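Local coordinates for protein glycoside Hydrolase (Bacteroides uniformis, PDB 5TA0) that probably hydrolyses agarose-type galactan chains from red algae as a family GH86 glycoside hydrolase, and is caught here as a variant bound to neoagarooctaose, at residues H26-L31 and S462-S467; V95-E100 and K154-S159; E174-Y179 and A231-F236; G422-T427 and M435-V440. All blocks are in the same frame, centred on the assembly; numbering follows the deposited sequence.

Contact 1: residues H26-L31 and S462-S467; sequences HVQLNL and SVNGTS
L29 and V463 face each other across two parallel strands, and the backbone does most of the joining. S462 N gives a hydrogen bond to V27 O, L29 N gives one to S462 O, and N464 N returns one to L29 O at 2.8 Å and almost straight (178°). L31 N closes the run on N464 O at 3.1 Å, where strand 457-464 ends.

The apolar part lies on the face of L29 and V463. CD2 of L29 sits 4.0 Å from CG1 of V463, and L31 reaches the same methyl with CD2 at 3.6 Å. The chi1 of 47° that drops L31 CG between its N and C also lays CD1 4.0 Å from CG2 of T466. CD1 of L31 lies against the backbone of G465 too, whose positive phi suits glycine.

Polar groups take the other face. Q28, extended, crosses N464 at about a right angle, and its OE1 accepts N30 ND2 at 3.1 Å; that amide also donates to E426 of the next strand. With an alanine at this position, the N30 amide is likely to lose its partner on the same strand, keeping its bond to E426, and a gap would open beside N464.

Since main-chain bonds carry the pairing, the chemistry implies that the N-terminal strand is fixed in the sheet largely by its backbone, with one apolar face and one amide-rich face.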
loop_
_atom_site.group_PDB
_atom_site.type_symbol
_atom_site.label_atom_id
_atom_site.label_comp_id
_atom_site.label_asym_id
_atom_site.label_seq_id
_atom_site.Cartn_x
_atom_site.Cartn_y
_atom_site.Cartn_z
ATOM N N HIS A 26 26.329 -0.523 -7.829
ATOM C CA HIS A 26 26.446 0.883 -8.206
ATOM C C HIS A 26 25.090 1.563 -8.193
ATOM O O HIS A 26 24.149 1.109 -8.827
ATOM C CB HIS A 26 27.122 1.008 -9.563
ATOM C CG HIS A 26 28.406 0.247 -9.641
ATOM N ND1 HIS A 26 28.511 -0.963 -10.291
ATOM C CD2 HIS A 26 29.621 0.493 -9.099
ATOM C CE1 HIS A 26 29.747 -1.414 -10.173
ATOM N NE2 HIS A 26 30.436 -0.555 -9.444
ATOM N N VAL A 27 25.039 2.672 -7.470
ATOM C CA VAL A 27 23.813 3.385 -7.197
ATOM C C VAL A 27 24.036 4.831 -7.660
ATOM O O VAL A 27 24.931 5.507 -7.154
ATOM C CB VAL A 27 23.515 3.291 -5.685
ATOM C CG1 VAL A 27 22.362 4.153 -5.281
ATOM C CG2 VAL A 27 23.236 1.855 -5.281
ATOM N N GLN A 28 23.242 5.277 -8.633
ATOM C CA GLN A 28 23.428 6.573 -9.306
ATOM C C GLN A 28 22.240 7.495 -9.042
ATOM O O GLN A 28 21.079 7.067 -9.151
ATOM C CB GLN A 28 23.547 6.302 -10.809
ATOM C CG GLN A 28 23.844 7.490 -11.703
ATOM C CD GLN A 28 24.113 7.071 -13.149
ATOM O OE1 GLN A 28 23.216 7.109 -13.994
ATOM N NE2 GLN A 28 25.339 6.625 -13.425
ATOM N N LEU A 29 22.530 8.750 -8.706
ATOM C CA LEU A 29 21.544 9.802 -8.496
ATOM C C LEU A 29 21.790 10.859 -9.566
ATOM O O LEU A 29 22.851 11.504 -9.559
ATOM C CB LEU A 29 21.740 10.416 -7.113
ATOM C CG LEU A 29 21.038 11.720 -6.721
ATOM C CD1 LEU A 29 19.551 11.636 -6.939
ATOM C CD2 LEU A 29 21.310 12.074 -5.274
ATOM N N ASN A 30 20.852 11.030 -10.489
ATOM C CA ASN A 30 20.947 12.076 -11.505
ATOM C C ASN A 30 20.034 13.225 -11.094
ATOM O O ASN A 30 18.878 13.315 -11.538
ATOM C CB ASN A 30 20.615 11.516 -12.891
ATOM C CG ASN A 30 21.614 10.468 -13.350
ATOM O OD1 ASN A 30 22.816 10.672 -13.241
ATOM N ND2 ASN A 30 21.129 9.330 -13.804
ATOM N N LEU A 31 20.544 14.107 -10.227
ATOM C CA LEU A 31 19.679 15.058 -9.511
ATOM C C LEU A 31 19.196 16.248 -10.356
ATOM O O LEU A 31 18.395 17.026 -9.878
ATOM C CB LEU A 31 20.269 15.492 -8.153
ATOM C CG LEU A 31 21.748 15.906 -8.106
ATOM C CD1 LEU A 31 22.052 17.042 -9.085
ATOM C CD2 LEU A 31 22.207 16.314 -6.717
ATOM N N SER A 462 27.210 7.358 -6.847
ATOM C CA SER A 462 27.565 8.454 -7.763
ATOM C C SER A 462 26.452 9.489 -7.781
ATOM O O SER A 462 25.291 9.132 -7.919
ATOM C CB SER A 462 27.805 7.922 -9.172
ATOM O OG SER A 462 28.898 7.021 -9.188
ATOM N N VAL A 463 26.799 10.762 -7.627
ATOM C CA VAL A 463 25.838 11.853 -7.685
ATOM C C VAL A 463 26.204 12.709 -8.879
ATOM O O VAL A 463 27.298 13.284 -8.914
ATOM C CB VAL A 463 25.810 12.694 -6.397
ATOM C CG1 VAL A 463 24.748 13.783 -6.493
ATOM C CG2 VAL A 463 25.558 11.800 -5.182
ATOM N N ASN A 464 25.326 12.745 -9.876
ATOM C CA ASN A 464 25.583 13.411 -11.155
ATOM C C ASN A 464 24.624 14.552 -11.340
ATOM O O ASN A 464 23.520 14.562 -10.774
ATOM C CB ASN A 464 25.400 12.441 -12.325
ATOM C CG ASN A 464 26.205 11.163 -12.172
ATOM O OD1 ASN A 464 25.666 10.056 -12.276
ATOM N ND2 ASN A 464 27.497 11.306 -11.926
ATOM N N GLY A 465 25.038 15.518 -12.152
ATOM C CA GLY A 465 24.155 16.590 -12.577
ATOM C C GLY A 465 24.355 17.936 -11.937
ATOM O O GLY A 465 23.603 18.861 -12.235
ATOM N N THR A 466 25.339 18.048 -11.046
ATOM C CA THR A 466 25.744 19.346 -10.521
ATOM C C THR A 466 27.263 19.467 -10.514
ATOM O O THR A 466 27.964 18.477 -10.346
ATOM C CB THR A 466 25.202 19.602 -9.112
ATOM O OG1 THR A 466 25.630 20.897 -8.673
ATOM C CG2 THR A 466 25.666 18.535 -8.122
ATOM N N SER A 467 27.746 20.694 -10.691
ATOM C CA SER A 467 29.175 20.982 -10.615
ATOM C C SER A 467 29.640 21.233 -9.176
ATOM O O SER A 467 30.839 21.202 -8.915
ATOM C CB SER A 467 29.525 22.193 -11.487
ATOM O OG SER A 467 28.779 23.329 -11.109
#

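Contact 2: residues V95-E100 and K154-S159. With EDO (1,2-ethanediol), chain X; EDO (1,2-ethanediol), chain N.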
loop_
_atom_site.group_PDB
_atom_site.type_symbol
_atom_site.label_atom_id
_atom_site.label_comp_id
_atom_site.label_asym_id
_atom_site.label_seq_id
_atom_site.Cartn_x
_atom_site.Cartn_y
_atom_site.Cartn_z
ATOM N N VAL A 95 -27.846 1.626 17.101
ATOM C CA VAL A 95 -28.990 2.359 16.545
ATOM C C VAL A 95 -30.265 1.514 16.577
ATOM O O VAL A 95 -30.260 0.307 16.330
ATOM C CB VAL A 95 -28.637 2.902 15.147
ATOM C CG1 VAL A 95 -28.514 1.791 14.098
ATOM C CG2 VAL A 95 -29.625 3.971 14.706
ATOM N N LYS A 96 -31.384 2.176 16.852
ATOM C CA LYS A 96 -32.655 1.494 16.874
ATOM C C LYS A 96 -33.104 1.171 15.447
ATOM O O LYS A 96 -32.644 1.797 14.471
ATOM C CB LYS A 96 -33.694 2.329 17.608
ATOM C CG LYS A 96 -33.419 2.341 19.112
ATOM C CD LYS A 96 -34.173 3.428 19.863
ATOM C CE LYS A 96 -35.670 3.152 19.935
ATOM N NZ LYS A 96 -36.118 1.976 20.720
ATOM N N GLU A 97 -33.994 0.191 15.354
ATOM C CA GLU A 97 -34.577 -0.249 14.092
ATOM C C GLU A 97 -35.732 0.631 13.674
ATOM O O GLU A 97 -36.524 1.083 14.512
ATOM C CB GLU A 97 -35.073 -1.689 14.260
ATOM C CG GLU A 97 -35.406 -2.416 12.967
ATOM C CD GLU A 97 -35.884 -3.826 13.175
ATOM O OE1 GLU A 97 -36.381 -4.146 14.266
ATOM O OE2 GLU A 97 -35.745 -4.641 12.243
ATOM N N ASP A 98 -35.875 0.850 12.379
ATOM C CA ASP A 98 -36.989 1.610 11.836
ATOM C C ASP A 98 -38.292 0.827 12.104
ATOM O O ASP A 98 -38.464 -0.258 11.576
ATOM C CB ASP A 98 -36.782 1.787 10.311
ATOM C CG ASP A 98 -37.765 2.762 9.664
ATOM O OD1 ASP A 98 -38.858 2.978 10.233
ATOM O OD2 ASP A 98 -37.425 3.301 8.574
ATOM N N PRO A 99 -39.245 1.398 12.860
ATOM C CA PRO A 99 -40.488 0.656 13.091
ATOM C C PRO A 99 -41.331 0.430 11.837
ATOM O O PRO A 99 -42.198 -0.444 11.862
ATOM C CB PRO A 99 -41.234 1.547 14.107
ATOM C CG PRO A 99 -40.701 2.905 13.874
ATOM C CD PRO A 99 -39.262 2.732 13.493
ATOM N N GLU A 100 -41.105 1.206 10.774
ATOM C CA GLU A 100 -41.833 1.017 9.522
ATOM C C GLU A 100 -41.164 0.033 8.590
ATOM O O GLU A 100 -41.786 -0.375 7.603
ATOM C CB GLU A 100 -41.993 2.354 8.792
ATOM C CG GLU A 100 -42.895 3.326 9.551
ATOM C CD GLU A 100 -43.026 4.687 8.884
ATOM O OE1 GLU A 100 -42.103 5.162 8.185
ATOM O OE2 GLU A 100 -44.079 5.303 9.105
ATOM N N LYS A 154 -29.053 -4.071 19.682
ATOM C CA LYS A 154 -30.476 -3.814 19.835
ATOM C C LYS A 154 -31.351 -4.986 19.388
ATOM O O LYS A 154 -32.569 -4.869 19.439
ATOM C CB LYS A 154 -30.883 -2.518 19.085
ATOM C CG LYS A 154 -30.299 -1.250 19.671
ATOM C CD LYS A 154 -30.943 -0.916 21.015
ATOM C CE LYS A 154 -30.606 0.491 21.440
ATOM N NZ LYS A 154 -31.152 0.782 22.791
ATOM N N GLY A 155 -30.755 -6.116 18.964
ATOM C CA GLY A 155 -31.508 -7.335 18.725
ATOM C C GLY A 155 -32.088 -7.519 17.341
ATOM O O GLY A 155 -32.935 -8.409 17.159
ATOM N N TRP A 156 -31.689 -6.681 16.380
ATOM C CA TRP A 156 -32.205 -6.762 15.010
ATOM C C TRP A 156 -31.027 -6.886 14.051
ATOM O O TRP A 156 -29.919 -6.464 14.344
ATOM C CB TRP A 156 -33.118 -5.552 14.673
ATOM C CG TRP A 156 -32.439 -4.239 14.701
ATOM C CD1 TRP A 156 -32.244 -3.430 15.792
ATOM C CD2 TRP A 156 -31.855 -3.568 13.598
ATOM N NE1 TRP A 156 -31.555 -2.298 15.425
ATOM C CE2 TRP A 156 -31.305 -2.353 14.074
ATOM C CE3 TRP A 156 -31.761 -3.863 12.224
ATOM C CZ2 TRP A 156 -30.657 -1.452 13.227
ATOM C CZ3 TRP A 156 -31.120 -2.964 11.396
ATOM C CH2 TRP A 156 -30.558 -1.791 11.896
ATOM N N ALA A 157 -31.317 -7.424 12.884
ATOM C CA ALA A 157 -30.313 -7.663 11.836
ATOM C C ALA A 157 -30.616 -6.828 10.595
ATOM O O ALA A 157 -31.786 -6.678 10.223
ATOM C CB ALA A 157 -30.301 -9.128 11.451
ATOM N N LEU A 158 -29.575 -6.298 9.943
ATOM C CA LEU A 158 -29.778 -5.571 8.708
ATOM C C LEU A 158 -30.482 -6.461 7.671
ATOM O O LEU A 158 -30.224 -7.661 7.574
ATOM C CB LEU A 158 -28.457 -5.026 8.168
ATOM C CG LEU A 158 -27.943 -3.764 8.873
ATOM C CD1 LEU A 158 -26.468 -3.548 8.664
ATOM C CD2 LEU A 158 -28.727 -2.523 8.455
ATOM N N SER A 159 -31.362 -5.862 6.880
ATOM C CA SER A 159 -32.155 -6.578 5.911
ATOM C C SER A 159 -31.332 -7.464 4.999
ATOM O O SER A 159 -30.330 -7.003 4.456
ATOM C CB SER A 159 -32.940 -5.597 5.049
ATOM O OG SER A 159 -33.782 -6.341 4.189
HETATM C C1 EDO X . -27.431 -1.347 23.914
HETATM O O1 EDO X . -27.613 -0.398 22.847
HETATM C C2 EDO X . -28.750 -2.049 24.211
HETATM O O2 EDO X . -29.788 -1.073 24.400
HETATM C C1 EDO N . -35.337 -8.061 8.747
HETATM O O1 EDO N . -36.494 -8.255 9.518
HETATM C C2 EDO N . -34.270 -8.964 9.314
HETATM O O2 EDO N . -33.080 -8.747 8.581
#
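W156 fills the tight half of this contact, with E97 lying over its indole and V95 at its rim. CB of E97 stands 3.5 Å from the centroid of the five-membered ring of W156, almost on the ring normal, which makes a textbook CH-pi contact. With CG anti to its N (chi1 -166°), E97 runs on across the ring toward W156 CB, its carboxylate tilted just 16° from the indole plane. OE2 of that carboxylate accepts the backbone N of G103, so the lid is tied down at its far end. At the edge of the indole, W156 NE1 donates to V95 O at 3.0 Å; the oxygen lies in the ring plane and the nitrogen in the carbonyl plane, although the bond bends to 149° at the hydrogen. Beside it, CG1 of V95 meets CZ2 of W156 at 4.0 Å. Face and edge together fix the rotation of the indole.

The lysine side is loose. K96 CG only brushes K154 CE at 4.1 Å, and the two ammonium groups stay apart, NZ to NZ 5.5 Å. K154 NZ instead donates to an ethanediol O2 at 2.8 Å, while a second ethanediol gives its O2 hydrogen to A157 O; both molecules probably come from the crystallisation liquor.

Neither segment is regular. The loop joining helices 86-94 and 107-123 is pinned by a tryptophan from the long connection between strand 134-140 and helix 170-183: two irregular loops joined by a buried tryptophan, at the periphery of the alpha/beta barrel.

Contact 3: residues E174-Y179 and A231-F236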
loop_
_atom_site.group_PDB
_atom_site.type_symbol
_atom_site.label_atom_id
_atom_site.label_comp_id
_atom_site.label_asym_id
_atom_site.label_seq_id
_atom_site.Cartn_x
_atom_site.Cartn_y
_atom_site.Cartn_z
ATOM N N GLU A 174 -28.058 2.232 2.916
ATOM C CA GLU A 174 -28.777 3.385 3.436
ATOM C C GLU A 174 -28.189 3.802 4.774
ATOM O O GLU A 174 -28.000 4.987 5.023
ATOM C CB GLU A 174 -30.270 3.115 3.562
ATOM C CG GLU A 174 -31.009 4.310 4.113
ATOM C CD GLU A 174 -32.501 4.126 4.260
ATOM O OE1 GLU A 174 -33.023 4.630 5.274
ATOM O OE2 GLU A 174 -33.150 3.567 3.357
ATOM N N PHE A 175 -27.911 2.831 5.652
ATOM C CA PHE A 175 -27.244 3.158 6.903
ATOM C C PHE A 175 -25.956 3.948 6.615
ATOM O O PHE A 175 -25.675 4.975 7.246
ATOM C CB PHE A 175 -26.931 1.879 7.721
ATOM C CG PHE A 175 -25.894 2.124 8.784
ATOM C CD1 PHE A 175 -26.220 2.792 9.973
ATOM C CD2 PHE A 175 -24.575 1.778 8.571
ATOM C CE1 PHE A 175 -25.227 3.106 10.891
ATOM C CE2 PHE A 175 -23.600 2.101 9.493
ATOM C CZ PHE A 175 -23.928 2.741 10.648
ATOM N N TYR A 176 -25.128 3.417 5.720
ATOM C CA TYR A 176 -23.818 4.049 5.471
ATOM C C TYR A 176 -23.976 5.458 4.900
ATOM O O TYR A 176 -23.315 6.410 5.337
ATOM C CB TYR A 176 -23.012 3.156 4.535
ATOM C CG TYR A 176 -21.513 3.359 4.457
ATOM C CD1 TYR A 176 -20.779 4.154 5.358
ATOM C CD2 TYR A 176 -20.789 2.673 3.484
ATOM C CE1 TYR A 176 -19.391 4.237 5.287
ATOM C CE2 TYR A 176 -19.402 2.751 3.423
ATOM C CZ TYR A 176 -18.710 3.544 4.313
ATOM O OH TYR A 176 -17.343 3.655 4.301
ATOM N N GLY A 177 -24.852 5.600 3.908
ATOM C CA GLY A 177 -25.083 6.930 3.313
ATOM C C GLY A 177 -25.642 7.924 4.326
ATOM O O GLY A 177 -25.190 9.068 4.382
ATOM N N ARG A 178 -26.603 7.501 5.138
ATOM C CA ARG A 178 -27.179 8.402 6.150
ATOM C C ARG A 178 -26.143 8.751 7.202
ATOM O O ARG A 178 -26.049 9.885 7.640
ATOM C CB ARG A 178 -28.414 7.814 6.800
ATOM C CG ARG A 178 -29.644 7.758 5.911
ATOM C CD ARG A 178 -30.810 7.228 6.725
ATOM N NE ARG A 178 -32.044 7.255 5.964
ATOM C CZ ARG A 178 -32.758 8.343 5.716
ATOM N NH1 ARG A 178 -32.408 9.500 6.228
ATOM N NH2 ARG A 178 -33.836 8.244 4.935
ATOM N N TYR A 179 -25.345 7.775 7.622
ATOM C CA TYR A 179 -24.310 8.041 8.612
ATOM C C TYR A 179 -23.399 9.173 8.141
ATOM O O TYR A 179 -23.099 10.123 8.894
ATOM C CB TYR A 179 -23.465 6.765 8.854
ATOM C CG TYR A 179 -22.347 6.976 9.845
ATOM C CD1 TYR A 179 -21.098 7.408 9.421
ATOM C CD2 TYR A 179 -22.568 6.793 11.195
ATOM C CE1 TYR A 179 -20.082 7.670 10.331
ATOM C CE2 TYR A 179 -21.551 6.998 12.123
ATOM C CZ TYR A 179 -20.321 7.453 11.691
ATOM O OH TYR A 179 -19.307 7.691 12.580
ATOM N N ALA A 231 -24.086 2.790 -4.651
ATOM C CA ALA A 231 -25.270 3.544 -5.114
ATOM C C ALA A 231 -25.994 4.216 -3.951
ATOM O O ALA A 231 -26.433 5.364 -4.058
ATOM C CB ALA A 231 -26.196 2.654 -5.889
ATOM N N GLN A 232 -26.112 3.517 -2.824
ATOM C CA GLN A 232 -26.776 4.102 -1.650
ATOM C C GLN A 232 -25.951 5.219 -1.020
ATOM O O GLN A 232 -26.496 6.256 -0.631
ATOM C CB GLN A 232 -27.074 3.029 -0.609
ATOM C CG GLN A 232 -28.147 2.039 -1.022
ATOM C CD GLN A 232 -29.544 2.625 -0.984
ATOM O OE1 GLN A 232 -30.295 2.377 -0.047
ATOM N NE2 GLN A 232 -29.891 3.412 -1.991
ATOM N N VAL A 233 -24.634 5.047 -0.922
ATOM C CA VAL A 233 -23.793 6.103 -0.377
ATOM C C VAL A 233 -23.925 7.361 -1.239
ATOM O O VAL A 233 -24.065 8.463 -0.687
ATOM C CB VAL A 233 -22.311 5.657 -0.261
ATOM C CG1 VAL A 233 -21.378 6.833 -0.007
ATOM C CG2 VAL A 233 -22.163 4.627 0.867
ATOM N N LYS A 234 -23.888 7.187 -2.557
ATOM C CA LYS A 234 -23.956 8.313 -3.501
ATOM C C LYS A 234 -25.356 8.946 -3.568
ATOM O O LYS A 234 -25.472 10.159 -3.823
ATOM C CB LYS A 234 -23.468 7.871 -4.880
ATOM C CG LYS A 234 -21.964 7.585 -4.917
ATOM C CD LYS A 234 -21.547 6.909 -6.211
ATOM C CE LYS A 234 -20.089 6.481 -6.186
ATOM N NZ LYS A 234 -19.197 7.656 -6.153
ATOM N N LYS A 235 -26.411 8.166 -3.327
ATOM C CA LYS A 235 -27.781 8.730 -3.194
ATOM C C LYS A 235 -27.803 9.824 -2.120
ATOM O O LYS A 235 -28.377 10.914 -2.318
ATOM C CB LYS A 235 -28.779 7.625 -2.843
ATOM C CG LYS A 235 -30.200 8.072 -2.478
ATOM C CD LYS A 235 -31.090 6.876 -2.106
ATOM C CE LYS A 235 -32.397 7.323 -1.455
ATOM N NZ LYS A 235 -33.297 6.177 -1.156
ATOM N N PHE A 236 -27.184 9.564 -0.978
ATOM C CA PHE A 236 -27.135 10.524 0.104
ATOM C C PHE A 236 -25.989 11.519 0.042
ATOM O O PHE A 236 -26.067 12.582 0.644
ATOM C CB PHE A 236 -27.156 9.790 1.457
ATOM C CG PHE A 236 -28.461 9.096 1.723
ATOM C CD1 PHE A 236 -28.655 7.791 1.367
ATOM C CD2 PHE A 236 -29.516 9.783 2.324
ATOM C CE1 PHE A 236 -29.857 7.148 1.604
ATOM C CE2 PHE A 236 -30.722 9.146 2.540
ATOM C CZ PHE A 236 -30.902 7.839 2.190
HETATM O O HOH W 1 -32.228 4.568 0.656
#
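R178 drapes itself over one face of F236: its CG lies 4.0 Å from the ring centroid, a CH-pi contact 20° off the normal, and its guanidinium has CE2 of F236 above its centre. The two planes are 53° apart, so this is not a flat stack. What holds the guanidinium is E174, one helical turn back, whose OE1 takes R178 NE at 2.9 Å in a nearly straight salt bridge; R101 bonds to the same oxygen. E174 OE2 receives a hydrogen from a water that in turn accepts from K235 NZ, giving a water-mediated link between the helices. CG of E174 adds a 4.0 Å contact to CE1 of F236.

Beside F236 the backbones close in. G177 CA comes within 4.0 Å of V233 CA, and a beta carbon on G177 would clash with Q232 O and F236. On the inner side, CD2 of Y176 touches CG2 of V233 at 3.5 Å, and the hydroxyl of Y176 is hydrogen-bonded to E199 O.

Axes only 7.5 Å apart, crossing at 31° over a glycine, mark a close-packed pair of same-direction helices, neighbours in the outer layer of the alpha/beta barrel.

Contact 4: residues G422-T427 and M435-V440; sequences GTRVET and MCDAYV
Both R424 and D437 turn CG away from the main-chain N (chi1 -165° and -153°), and the extended arginine thereby crosses the carboxylate at about a right angle. R424 NE, with the oxygen in its guanidinium plane, makes a salt bridge to the syn side of D437 OD1 at 2.9 Å. That oxygen also accepts A438 N and a water, while OD2 takes the hydroxyl of Y439 at 2.6 Å, so the buried carboxylate is gripped from several directions. An asparagine in its place would probably leave the arginine charge without its mate and loosen the hold on the Y439 hydroxyl.

Y439 crosses the arginine stem obliquely, CE1 3.4 Å from R424 CB, with the ring and guanidinium planes only 15° apart. On the other face of the sheet CG1 of V425 meets CG2 of V440 at 3.6 Å, and CB of A438 touches CG2 of T427 at 3.6 Å.

The backbones pair tightly at one end: T423 and V440 form a hydrogen-bonded antiparallel pair, R424 and Y439 the non-hydrogen-bonded pair next to it, and V425 N reaches A438 O at 3.0 Å. Farther along, waters take over. One bridges V425 O, T427 OG1 and D437 OD1; another spans R424 NH2 and C436 O.

This is a beta hairpin, and C436 ties its two strands together through the disulfide to C429. Strand 25-30 flanks it on one side, sending L29 against V425, T427 and A438; strand 444-451 flanks it on the other, while M355 and M358 of helix 340-358 pack against D437.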
loop_
_atom_site.group_PDB
_atom_site.type_symbol
_atom_site.label_atom_id
_atom_site.label_comp_id
_atom_site.label_asym_id
_atom_site.label_seq_id
_atom_site.Cartn_x
_atom_site.Cartn_y
_atom_site.Cartn_z
ATOM N N GLY A 422 9.745 16.834 -2.209
ATOM C CA GLY A 422 10.301 17.545 -3.333
ATOM C C GLY A 422 10.031 16.883 -4.664
ATOM O O GLY A 422 9.213 15.949 -4.766
ATOM N N THR A 423 10.732 17.366 -5.688
ATOM C CA THR A 423 10.550 16.905 -7.065
ATOM C C THR A 423 11.356 15.627 -7.259
ATOM O O THR A 423 12.557 15.569 -6.923
ATOM C CB THR A 423 11.036 17.980 -8.062
ATOM O OG1 THR A 423 10.220 19.150 -7.904
ATOM C CG2 THR A 423 10.994 17.491 -9.473
ATOM N N ARG A 424 10.704 14.583 -7.778
ATOM C CA ARG A 424 11.366 13.316 -7.993
ATOM C C ARG A 424 12.412 13.441 -9.086
ATOM O O ARG A 424 12.140 14.048 -10.136
ATOM C CB ARG A 424 10.351 12.254 -8.393
ATOM C CG ARG A 424 10.845 10.819 -8.300
ATOM C CD ARG A 424 9.735 9.851 -8.665
ATOM N NE ARG A 424 10.153 8.467 -8.564
ATOM C CZ ARG A 424 9.572 7.460 -9.214
ATOM N NH1 ARG A 424 8.546 7.680 -10.034
ATOM N NH2 ARG A 424 10.051 6.228 -9.083
ATOM N N VAL A 425 13.564 12.816 -8.869
ATOM C CA VAL A 425 14.635 12.803 -9.848
ATOM C C VAL A 425 15.093 11.390 -10.100
ATOM O O VAL A 425 14.869 10.472 -9.281
ATOM C CB VAL A 425 15.818 13.746 -9.476
ATOM C CG1 VAL A 425 15.357 15.185 -9.508
ATOM C CG2 VAL A 425 16.420 13.368 -8.115
ATOM N N GLU A 426 15.737 11.193 -11.235
ATOM C CA GLU A 426 16.146 9.862 -11.648
ATOM C C GLU A 426 17.226 9.235 -10.778
ATOM O O GLU A 426 18.228 9.875 -10.457
ATOM C CB GLU A 426 16.646 9.883 -13.082
ATOM C CG GLU A 426 16.873 8.478 -13.591
ATOM C CD GLU A 426 17.793 8.361 -14.761
ATOM O OE1 GLU A 426 18.496 9.316 -15.139
ATOM O OE2 GLU A 426 17.792 7.235 -15.300
ATOM N N THR A 427 17.027 7.961 -10.453
ATOM C CA THR A 427 18.048 7.127 -9.831
ATOM C C THR A 427 18.129 5.820 -10.593
ATOM O O THR A 427 17.152 5.387 -11.185
ATOM C CB THR A 427 17.748 6.822 -8.354
ATOM O OG1 THR A 427 16.480 6.146 -8.245
ATOM C CG2 THR A 427 17.755 8.084 -7.532
ATOM N N MET A 435 16.457 -1.119 -4.160
ATOM C CA MET A 435 15.527 -0.130 -4.707
ATOM C C MET A 435 16.001 1.252 -4.325
ATOM O O MET A 435 16.529 1.455 -3.234
ATOM C CB MET A 435 14.120 -0.384 -4.168
ATOM C CG MET A 435 13.559 -1.719 -4.598
ATOM S SD MET A 435 11.829 -1.979 -4.179
ATOM C CE MET A 435 11.955 -2.121 -2.384
ATOM N N CYS A 436 15.844 2.205 -5.230
ATOM C CA CYS A 436 16.290 3.550 -4.963
ATOM C C CYS A 436 15.323 4.564 -5.515
ATOM O O CYS A 436 14.584 4.296 -6.438
ATOM C CB CYS A 436 17.697 3.790 -5.525
ATOM S SG CYS A 436 17.936 3.332 -7.260
ATOM N N ASP A 437 15.331 5.731 -4.887
ATOM C CA ASP A 437 14.478 6.859 -5.309
ATOM C C ASP A 437 15.099 8.136 -4.749
ATOM O O ASP A 437 15.972 8.091 -3.860
ATOM C CB ASP A 437 13.023 6.632 -4.814
ATOM C CG ASP A 437 11.968 7.311 -5.673
ATOM O OD1 ASP A 437 12.277 8.075 -6.613
ATOM O OD2 ASP A 437 10.779 7.072 -5.353
ATOM N N ALA A 438 14.681 9.290 -5.264
ATOM C CA ALA A 438 15.237 10.556 -4.796
ATOM C C ALA A 438 14.325 11.716 -5.089
ATOM O O ALA A 438 13.600 11.701 -6.093
ATOM C CB ALA A 438 16.594 10.808 -5.424
ATOM N N TYR A 439 14.381 12.718 -4.211
ATOM C CA TYR A 439 13.513 13.906 -4.265
ATOM C C TYR A 439 14.326 15.144 -3.918
ATOM O O TYR A 439 15.122 15.133 -2.965
ATOM C CB TYR A 439 12.272 13.747 -3.332
ATOM C CG TYR A 439 11.444 12.539 -3.730
ATOM C CD1 TYR A 439 10.419 12.681 -4.656
ATOM C CD2 TYR A 439 11.757 11.268 -3.292
ATOM C CE1 TYR A 439 9.694 11.588 -5.115
ATOM C CE2 TYR A 439 11.051 10.165 -3.749
ATOM C CZ TYR A 439 10.025 10.328 -4.661
ATOM O OH TYR A 439 9.319 9.259 -5.164
ATOM N N VAL A 440 14.110 16.204 -4.688
ATOM C CA VAL A 440 14.855 17.468 -4.557
ATOM C C VAL A 440 13.924 18.565 -4.056
ATOM O O VAL A 440 12.933 18.905 -4.710
ATOM C CB VAL A 440 15.400 17.904 -5.926
ATOM C CG1 VAL A 440 16.046 19.294 -5.828
ATOM C CG2 VAL A 440 16.402 16.890 -6.478
HETATM O O HOH W 2 12.072 4.763 -7.744
HETATM O O HOH W 3 14.266 7.930 -8.540
HETATM O O HOH W 4 15.180 3.639 -9.202
#

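The four contacts fall into two pairs on opposite sides of the chain's centre. Contacts 1 and 4 share one sheet, their centres 11 Å apart: E426 O probably accepts N30 N at 2.9 Å, and L29 CD1 packs 3.4 Å from A438 CB. Contacts 2 and 3 belong to the barrel, with centres 17 Å apart and nearest atoms about 5 Å apart; R101 spans them, forming salt bridges with D98 and E174. In contact 3 the side chain of Y176 stands about 12 Å from a bound 3,6-anhydrogalactose unit. Contacts 3 and 4 lie 41 Å apart between centres, so the sheet contacts are remote from those of the barrel.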